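Local coordinates for protein glutamyl-tRNA synthetase (Methanothermobacter thermautotrophicus, PDB 3AII) that is a non-discriminating class I aminoacyl-tRNA synthetase that probably activates glutamate with ATP and then transfers it to the acceptor end of tRNA, at residues 401-406 and 436-441; 490-495 and 531-536. All coordinates share one frame; numbering follows the deposited sequence. Where two conformers were deposited one is given.

Contact 1: residues 401-406 and 436-441; sequences ARRYFF and GNRVLE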
ATOM      1  N   ALA A 401      21.943   8.341  -1.238  1.00 21.93           N
ATOM      2  CA  ALA A 401      22.215   7.129  -0.468  1.00 18.71           C
ATOM      3  C   ALA A 401      23.719   6.834  -0.371  1.00 17.30           C
ATOM      4  O   ALA A 401      24.410   6.764  -1.394  1.00 18.17           O
ATOM      5  CB  ALA A 401      21.481   5.929  -1.080  1.00 17.34           C
ATOM      6  N   ARG A 402      24.215   6.626   0.849  1.00 15.65           N
ATOM      7  CA  ARG A 402      25.634   6.329   1.071  1.00 13.03           C
ATOM      8  C   ARG A 402      25.988   4.982   0.448  1.00 12.58           C
ATOM      9  O   ARG A 402      25.181   4.049   0.488  1.00 14.23           O
ATOM     10  CB  ARG A 402      25.955   6.300   2.573  1.00 14.13           C
ATOM     11  CG  ARG A 402      25.687   7.627   3.268  1.00 18.11           C
ATOM     12  CD  ARG A 402      25.727   7.488   4.794  1.00 19.80           C
ATOM     13  NE  ARG A 402      27.085   7.367   5.316  1.00 20.91           N
ATOM     14  CZ  ARG A 402      27.803   8.384   5.790  1.00 22.69           C
ATOM     15  NH1 ARG A 402      29.032   8.178   6.242  1.00 17.88           N
ATOM     16  NH2 ARG A 402      27.291   9.612   5.809  1.00 22.16           N
ATOM     17  N   ARG A 403      27.191   4.897  -0.100  1.00 11.43           N
ATOM     18  CA  ARG A 403      27.635   3.702  -0.815  0.59 14.07           C
ATOM     19  C   ARG A 403      28.557   2.819   0.015  1.00 13.13           C
ATOM     20  O   ARG A 403      29.512   3.302   0.626  1.00 14.17           O
ATOM     21  CB  ARG A 403      28.362   4.092  -2.100  0.59 14.69           C
ATOM     22  CG  ARG A 403      27.488   4.811  -3.123  0.59 19.82           C
ATOM     23  CD  ARG A 403      28.270   5.017  -4.418  0.59 14.82           C
ATOM     24  NE  ARG A 403      29.609   5.539  -4.183  0.59 18.11           N
ATOM     25  CZ  ARG A 403      30.509   5.720  -5.148  0.59 16.39           C
ATOM     26  NH1 ARG A 403      30.189   5.421  -6.398  0.59 17.85           N
ATOM     27  NH2 ARG A 403      31.716   6.189  -4.874  0.59  8.62           N
ATOM     28  N   TYR A 404      28.284   1.511  -0.002  1.00 13.70           N
ATOM     29  CA  TYR A 404      29.150   0.525   0.647  1.00 11.70           C
ATOM     30  C   TYR A 404      29.295  -0.721  -0.227  1.00 12.57           C
ATOM     31  O   TYR A 404      28.418  -1.008  -1.052  1.00 16.43           O
ATOM     32  CB  TYR A 404      28.562   0.116   2.003  1.00 14.59           C
ATOM     33  CG  TYR A 404      28.380   1.284   2.949  1.00 11.58           C
ATOM     34  CD1 TYR A 404      29.420   1.695   3.776  1.00 14.74           C
ATOM     35  CD2 TYR A 404      27.197   2.008   2.964  1.00 12.33           C
ATOM     36  CE1 TYR A 404      29.264   2.782   4.632  1.00 16.77           C
ATOM     37  CE2 TYR A 404      27.035   3.095   3.810  1.00 14.97           C
ATOM     38  CZ  TYR A 404      28.069   3.467   4.642  1.00 16.69           C
ATOM     39  OH  TYR A 404      27.892   4.561   5.467  1.00 15.61           O
ATOM     40  N   PHE A 405      30.373  -1.475  -0.008  1.00 13.82           N
ATOM     41  CA  PHE A 405      30.565  -2.781  -0.658  1.00 15.01           C
ATOM     42  C   PHE A 405      30.040  -3.894   0.252  1.00 13.83           C
ATOM     43  O   PHE A 405      30.579  -4.104   1.346  1.00 15.39           O
ATOM     44  CB  PHE A 405      32.053  -3.050  -0.929  1.00 14.11           C
ATOM     45  CG  PHE A 405      32.651  -2.221  -2.044  1.00 14.37           C
ATOM     46  CD1 PHE A 405      31.854  -1.700  -3.057  1.00 16.47           C
ATOM     47  CD2 PHE A 405      34.021  -1.994  -2.086  1.00 18.30           C
ATOM     48  CE1 PHE A 405      32.421  -0.937  -4.091  1.00 16.18           C
ATOM     49  CE2 PHE A 405      34.586  -1.239  -3.118  1.00 16.56           C
ATOM     50  CZ  PHE A 405      33.787  -0.728  -4.119  1.00 15.50           C
ATOM     51  N   PHE A 406      29.004  -4.595  -0.209  1.00 15.68           N
ATOM     52  CA  PHE A 406      28.491  -5.797   0.438  1.00 16.14           C
ATOM     53  C   PHE A 406      28.715  -6.944  -0.530  1.00 15.19           C
ATOM     54  O   PHE A 406      28.215  -6.915  -1.646  1.00 17.38           O
ATOM     55  CB  PHE A 406      26.992  -5.640   0.741  1.00 12.75           C
ATOM     56  CG  PHE A 406      26.282  -6.941   1.091  1.00 15.25           C
ATOM     57  CD1 PHE A 406      26.503  -7.559   2.313  1.00 20.23           C
ATOM     58  CD2 PHE A 406      25.379  -7.512   0.201  1.00 18.95           C
ATOM     59  CE1 PHE A 406      25.850  -8.748   2.644  1.00 20.21           C
ATOM     60  CE2 PHE A 406      24.710  -8.696   0.520  1.00 17.12           C
ATOM     61  CZ  PHE A 406      24.945  -9.313   1.738  1.00 16.12           C
ATOM     62  N   GLY A 436      32.683  12.633   2.776  1.00 12.71           N
ATOM     63  CA  GLY A 436      34.022  12.079   2.675  1.00 17.73           C
ATOM     64  C   GLY A 436      34.160  10.725   2.006  1.00 14.15           C
ATOM     65  O   GLY A 436      33.235  10.251   1.328  1.00 15.23           O
ATOM     66  N   ASN A 437      35.327  10.117   2.193  1.00 13.82           N
ATOM     67  CA  ASN A 437      35.663   8.884   1.479  1.00 14.49           C
ATOM     68  C   ASN A 437      35.823   7.716   2.432  1.00 14.82           C
ATOM     69  O   ASN A 437      36.397   7.868   3.512  1.00 17.28           O
ATOM     70  CB  ASN A 437      36.970   9.051   0.715  1.00 15.56           C
ATOM     71  CG  ASN A 437      36.862  10.041  -0.423  1.00 16.75           C
ATOM     72  OD1 ASN A 437      35.777  10.352  -0.878  1.00 18.88           O
ATOM     73  ND2 ASN A 437      38.011  10.538  -0.892  1.00 23.92           N
ATOM     74  N   ARG A 438      35.339   6.542   2.026  1.00 13.79           N
ATOM     75  CA  ARG A 438      35.750   5.312   2.707  1.00 14.27           C
ATOM     76  C   ARG A 438      37.215   5.022   2.409  1.00 13.61           C
ATOM     77  O   ARG A 438      37.715   5.340   1.329  1.00 13.55           O
ATOM     78  CB  ARG A 438      34.908   4.117   2.243  1.00 11.08           C
ATOM     79  CG  ARG A 438      33.414   4.273   2.384  1.00 11.83           C
ATOM     80  CD  ARG A 438      32.719   4.227   1.025  1.00 15.97           C
ATOM     81  NE  ARG A 438      32.784   2.879   0.445  1.00 16.31           N
ATOM     82  CZ  ARG A 438      32.378   2.589  -0.783  1.00 16.51           C
ATOM     83  NH1 ARG A 438      32.427   1.337  -1.220  1.00 16.13           N
ATOM     84  NH2 ARG A 438      31.931   3.554  -1.577  1.00 12.72           N
ATOM     85  N   VAL A 439      37.909   4.424   3.375  1.00 12.73           N
ATOM     86  CA  VAL A 439      39.290   4.007   3.200  1.00 15.00           C
ATOM     87  C   VAL A 439      39.326   2.526   3.427  1.00 22.69           C
ATOM     88  O   VAL A 439      38.967   2.039   4.503  1.00 20.44           O
ATOM     89  CB  VAL A 439      40.233   4.709   4.188  1.00 13.48           C
ATOM     90  CG1 VAL A 439      41.679   4.295   3.939  1.00 16.33           C
ATOM     91  CG2 VAL A 439      40.065   6.221   4.045  1.00 14.07           C
ATOM     92  N   LEU A 440      39.726   1.811   2.391  1.00 16.50           N
ATOM     93  CA  LEU A 440      39.786   0.356   2.433  1.00 17.80           C
ATOM     94  C   LEU A 440      41.234  -0.065   2.341  1.00 19.42           C
ATOM     95  O   LEU A 440      41.947   0.343   1.425  1.00 21.89           O
ATOM     96  CB  LEU A 440      39.028  -0.234   1.254  1.00 15.20           C
ATOM     97  CG  LEU A 440      37.538   0.108   1.198  1.00 21.56           C
ATOM     98  CD1 LEU A 440      36.845  -0.620   0.070  1.00 26.05           C
ATOM     99  CD2 LEU A 440      36.894  -0.256   2.509  1.00 24.07           C
ATOM    100  N   GLU A 441      41.665  -0.880   3.294  1.00 15.98           N
ATOM    101  CA  GLU A 441      43.049  -1.298   3.351  1.00 17.05           C
ATOM    102  C   GLU A 441      43.200  -2.715   2.792  1.00 19.56           C
ATOM    103  O   GLU A 441      42.828  -3.694   3.442  1.00 20.37           O
ATOM    104  CB  GLU A 441      43.561  -1.242   4.790  1.00 21.09           C
ATOM    105  CG  GLU A 441      43.425   0.118   5.463  1.00 27.87           C
ATOM    106  CD  GLU A 441      44.537   1.086   5.105  1.00 28.77           C
ATOM    107  OE1 GLU A 441      45.394   0.749   4.240  1.00 25.08           O
ATOM    108  OE2 GLU A 441      44.557   2.190   5.706  1.00 24.24           O
TER

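Contact 2: residues 490-495 and 531-536; sequences MIHWVP and LERFGF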
ATOM      1  N   MET A 490      34.965  -5.254 -13.601  1.00 21.46           N
ATOM      2  CA  MET A 490      34.954  -4.620 -12.276  1.00 17.42           C
ATOM      3  C   MET A 490      34.243  -5.521 -11.281  1.00 18.95           C
ATOM      4  O   MET A 490      33.248  -6.170 -11.613  1.00 22.19           O
ATOM      5  CB  MET A 490      34.243  -3.259 -12.309  1.00 20.22           C
ATOM      6  CG  MET A 490      34.861  -2.233 -13.234  1.00 40.93           C
ATOM      7  SD  MET A 490      36.472  -1.647 -12.677  1.00 44.44           S
ATOM      8  CE  MET A 490      36.055  -0.768 -11.181  1.00 58.54           C
ATOM      9  N   ILE A 491      34.735  -5.544 -10.046  1.00 16.51           N
ATOM     10  CA  ILE A 491      34.090  -6.324  -9.005  1.00 16.66           C
ATOM     11  C   ILE A 491      34.236  -5.606  -7.670  1.00 15.25           C
ATOM     12  O   ILE A 491      35.294  -5.038  -7.364  1.00 17.08           O
ATOM     13  CB  ILE A 491      34.631  -7.790  -8.930  1.00 17.44           C
ATOM     14  CG1 ILE A 491      33.689  -8.669  -8.090  1.00 18.13           C
ATOM     15  CG2 ILE A 491      36.041  -7.831  -8.377  1.00 16.42           C
ATOM     16  CD1 ILE A 491      33.973 -10.168  -8.213  1.00 23.97           C
ATOM     17  N   HIS A 492      33.169  -5.615  -6.875  1.00 16.10           N
ATOM     18  CA  HIS A 492      33.277  -5.054  -5.531  1.00 16.42           C
ATOM     19  C   HIS A 492      33.920  -6.096  -4.629  1.00 18.77           C
ATOM     20  O   HIS A 492      34.042  -7.270  -5.007  1.00 18.24           O
ATOM     21  CB  HIS A 492      31.928  -4.540  -4.994  1.00 14.88           C
ATOM     22  CG  HIS A 492      30.838  -5.567  -4.961  1.00 18.78           C
ATOM     23  ND1 HIS A 492      30.265  -6.082  -6.101  1.00 16.08           N
ATOM     24  CD2 HIS A 492      30.174  -6.130  -3.919  1.00 19.14           C
ATOM     25  CE1 HIS A 492      29.314  -6.940  -5.768  1.00 18.29           C
ATOM     26  NE2 HIS A 492      29.240  -6.986  -4.449  1.00 18.47           N
ATOM     27  N   TRP A 493      34.360  -5.664  -3.456  1.00 14.60           N
ATOM     28  CA  TRP A 493      35.241  -6.479  -2.623  1.00 14.19           C
ATOM     29  C   TRP A 493      35.303  -5.912  -1.210  1.00 17.13           C
ATOM     30  O   TRP A 493      35.005  -4.734  -0.985  1.00 16.49           O
ATOM     31  CB  TRP A 493      36.651  -6.549  -3.246  1.00 16.03           C
ATOM     32  CG  TRP A 493      37.290  -5.190  -3.339  1.00 15.71           C
ATOM     33  CD1 TRP A 493      37.028  -4.212  -4.265  1.00 16.25           C
ATOM     34  CD2 TRP A 493      38.250  -4.644  -2.436  1.00 16.74           C
ATOM     35  NE1 TRP A 493      37.805  -3.095  -4.000  1.00 16.00           N
ATOM     36  CE2 TRP A 493      38.553  -3.338  -2.880  1.00 16.72           C
ATOM     37  CE3 TRP A 493      38.901  -5.137  -1.302  1.00 17.93           C
ATOM     38  CZ2 TRP A 493      39.470  -2.514  -2.209  1.00 18.58           C
ATOM     39  CZ3 TRP A 493      39.815  -4.323  -0.648  1.00 20.60           C
ATOM     40  CH2 TRP A 493      40.092  -3.028  -1.109  1.00 15.44           C
ATOM     41  N   VAL A 494      35.663  -6.761  -0.254  1.00 14.34           N
ATOM     42  CA  VAL A 494      35.787  -6.357   1.141  1.00 17.98           C
ATOM     43  C   VAL A 494      37.108  -6.870   1.730  1.00 17.18           C
ATOM     44  O   VAL A 494      37.404  -8.060   1.639  1.00 18.22           O
ATOM     45  CB  VAL A 494      34.621  -6.918   1.978  1.00 13.77           C
ATOM     46  CG1 VAL A 494      34.735  -6.437   3.421  1.00 18.14           C
ATOM     47  CG2 VAL A 494      33.259  -6.502   1.373  1.00 16.74           C
ATOM     48  N   PRO A 495      37.912  -5.975   2.330  1.00 16.58           N
ATOM     49  CA  PRO A 495      39.145  -6.407   3.001  1.00 19.77           C
ATOM     50  C   PRO A 495      38.818  -7.453   4.063  1.00 18.82           C
ATOM     51  O   PRO A 495      37.892  -7.256   4.849  1.00 18.60           O
ATOM     52  CB  PRO A 495      39.653  -5.126   3.677  1.00 22.07           C
ATOM     53  CG  PRO A 495      39.040  -3.997   2.917  1.00 23.37           C
ATOM     54  CD  PRO A 495      37.724  -4.510   2.365  1.00 17.66           C
ATOM     55  N   LEU A 531      24.158  -0.571  -1.746  1.00 12.43           N
ATOM     56  CA  LEU A 531      25.127  -1.650  -1.726  1.00 14.92           C
ATOM     57  C   LEU A 531      25.602  -1.791  -3.165  1.00 18.45           C
ATOM     58  O   LEU A 531      24.870  -2.279  -4.035  1.00 15.90           O
ATOM     59  CB  LEU A 531      24.443  -2.924  -1.228  1.00 14.89           C
ATOM     60  CG  LEU A 531      23.835  -2.769   0.170  1.00 15.30           C
ATOM     61  CD1 LEU A 531      23.185  -4.073   0.633  1.00 19.72           C
ATOM     62  CD2 LEU A 531      24.892  -2.306   1.191  1.00 15.14           C
ATOM     63  N   GLU A 532      26.815  -1.312  -3.431  1.00 13.81           N
ATOM     64  CA  GLU A 532      27.233  -1.106  -4.807  1.00 13.31           C
ATOM     65  C   GLU A 532      27.238  -2.406  -5.598  1.00 13.83           C
ATOM     66  O   GLU A 532      27.669  -3.436  -5.088  1.00 17.44           O
ATOM     67  CB  GLU A 532      28.608  -0.463  -4.857  1.00 18.23           C
ATOM     68  CG  GLU A 532      28.640   0.905  -4.176  1.00 17.30           C
ATOM     69  CD  GLU A 532      29.820   1.724  -4.619  1.00 23.66           C
ATOM     70  OE1 GLU A 532      29.860   2.105  -5.810  1.00 22.77           O
ATOM     71  OE2 GLU A 532      30.706   1.988  -3.789  1.00 17.28           O
ATOM     72  N   ARG A 533      26.731  -2.322  -6.826  1.00 18.04           N
ATOM     73  CA  ARG A 533      26.648  -3.483  -7.718  0.66 17.28           C
ATOM     74  C   ARG A 533      25.724  -4.568  -7.174  1.00 18.90           C
ATOM     75  O   ARG A 533      25.750  -5.712  -7.645  1.00 19.22           O
ATOM     76  CB  ARG A 533      28.047  -4.062  -8.001  0.66 17.95           C
ATOM     77  CG  ARG A 533      29.039  -3.063  -8.602  0.66 20.41           C
ATOM     78  CD  ARG A 533      30.353  -3.735  -9.081  0.66 27.85           C
ATOM     79  NE  ARG A 533      30.139  -4.639 -10.217  0.66 26.49           N
ATOM     80  CZ  ARG A 533      30.138  -5.964 -10.129  0.66 21.60           C
ATOM     81  NH1 ARG A 533      29.920  -6.704 -11.212  0.66 25.54           N
ATOM     82  NH2 ARG A 533      30.364  -6.553  -8.966  0.66 13.73           N
ATOM     83  N   PHE A 534      24.909  -4.224  -6.179  1.00 16.54           N
ATOM     84  CA  PHE A 534      23.969  -5.182  -5.615  1.00 16.23           C
ATOM     85  C   PHE A 534      22.554  -4.582  -5.567  1.00 18.76           C
ATOM     86  O   PHE A 534      21.640  -5.085  -6.224  1.00 19.02           O
ATOM     87  CB  PHE A 534      24.456  -5.658  -4.237  1.00 16.01           C
ATOM     88  CG  PHE A 534      23.599  -6.737  -3.626  1.00 21.81           C
ATOM     89  CD1 PHE A 534      23.718  -8.053  -4.049  1.00 24.17           C
ATOM     90  CD2 PHE A 534      22.681  -6.432  -2.627  1.00 19.43           C
ATOM     91  CE1 PHE A 534      22.924  -9.050  -3.486  1.00 23.94           C
ATOM     92  CE2 PHE A 534      21.877  -7.426  -2.062  1.00 21.87           C
ATOM     93  CZ  PHE A 534      22.009  -8.735  -2.492  1.00 22.27           C
ATOM     94  N   GLY A 535      22.375  -3.494  -4.822  1.00 14.63           N
ATOM     95  CA  GLY A 535      21.099  -2.797  -4.817  1.00 16.34           C
ATOM     96  C   GLY A 535      20.974  -1.794  -3.684  1.00 15.98           C
ATOM     97  O   GLY A 535      21.837  -1.728  -2.814  1.00 15.32           O
ATOM     98  N   PHE A 536      19.894  -1.020  -3.695  1.00 15.57           N
ATOM     99  CA  PHE A 536      19.596  -0.120  -2.581  1.00 13.29           C
ATOM    100  C   PHE A 536      18.878  -0.910  -1.504  1.00 15.90           C
ATOM    101  O   PHE A 536      18.132  -1.842  -1.813  1.00 17.68           O
ATOM    102  CB  PHE A 536      18.715   1.030  -3.048  1.00 13.86           C
ATOM    103  CG  PHE A 536      19.403   1.953  -4.011  1.00 18.21           C
ATOM    104  CD1 PHE A 536      20.091   3.054  -3.552  1.00 19.10           C
ATOM    105  CD2 PHE A 536      19.373   1.703  -5.375  1.00 19.48           C
ATOM    106  CE1 PHE A 536      20.725   3.909  -4.435  1.00 19.42           C
ATOM    107  CE2 PHE A 536      20.013   2.549  -6.261  1.00 20.40           C
ATOM    108  CZ  PHE A 536      20.688   3.654  -5.790  1.00 19.12           C
TER

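Contact 1: residues 401-406 and 436-441
The guanidinium of R438 reaches over one face of the F405 ring, its NH1 standing above the ring centre, 3.6 Å from F405 CD1. The approach is end-on: guanidinium and ring planes lie 80° apart, so the NH1 edge, not the flat face, meets the aromatic. R438 CZ is 4.7 Å from the F405 centroid and only 4° off the ring normal, a cation-pi interaction. The arginine gets there by starting beside its backbone N and then bending twice, at chi2 (117°) and chi3. One face of its guanidinium lies against the 401-406 backbone, with R403 O 3.3 Å from R438 CZ; this carbonyl sits above the plane and takes no hydrogen bond from the group. Beside this, F405 CD2 meets L440 CD1 at 3.8 Å, an apolar contact. The R403 and R438 side chains cross nearly perpendicularly, with R403 NE 4.0 Å from R438 NH2. Both arginines also donate to P427 O, and R438 forms salt bridges to E517 through NH1 and to E532 through NH2. Within the anticodon-binding region, strand 437-442, paired with 422-427, is thus joined to strand 402-408 largely through R438, which meets both F405 and that strand's backbone. The two glutamates and the aromatic face should together offset the repulsion between the arginines and stabilise a buried, charged R438.

Contact 2: residues 490-495 and 531-536
Polar contact centres on one hydrogen bond, from R533 NH2 to H492 ND1 (2.9 Å). The acceptor lies near the guanidinium plane and the donor near the imidazole plane, so the groups meet edge to edge, although their planes are turned 49° apart and the N-H...N angle is a bent 140°. H492 CG takes the crowded position between backbone N and carbonyl carbon (chi1 57°), which presents ND1 to R533. R533, modelled in two conformers, bends at chi3 to bring NH2 round to the ring.

Two carbonyls stand over the faces of the flat groups: E532 O over the centre of the imidazole, 3.8 Å from H492 CG, and M490 O over the guanidinium, 3.5 Å from R533 CZ. Van der Waals contact adds I491 CG1 beside R533 NH2 at 4.0 Å, and R533 CB against H492 ND1.

Backbone bonding shapes the turn carrying R533: L531 O accepts from both F534 N and G535 N, a classic beta bulge. In the anticodon-binding part, the contact joins strand 489-495, at its break, to the turn between strands 528-531 and 535-541 of another sheet.

With ND1 serving as acceptor, the buried H492 is probably neutral here, and the neighbouring positive charge of R533 would further discourage its protonation.

Contacts 1 and 2, their centres 10 Å apart, meet at E532 and along 404-406. Y404 O lies 2.9 Å from E532 N, probably a hydrogen bond linking segment 401-406 of contact 1 to segment 531-536 of contact 2, while E532 OE2 carries the salt bridge between the contacts, 3.0 Å from R438 NH2. F405 CD2 packs 3.1 Å from W493 O, and F406 O lies 3.0 Å from H492 NE2. Strands 402-408 and 489-495 belong to different six-stranded sheets, consistent with the two anticodon-binding beta-barrels of the GlnRS-type fold, and the two contacts together knit these sheets and the 422-427/437-442 pair. The HIGH motif belongs instead to the catalytic domain.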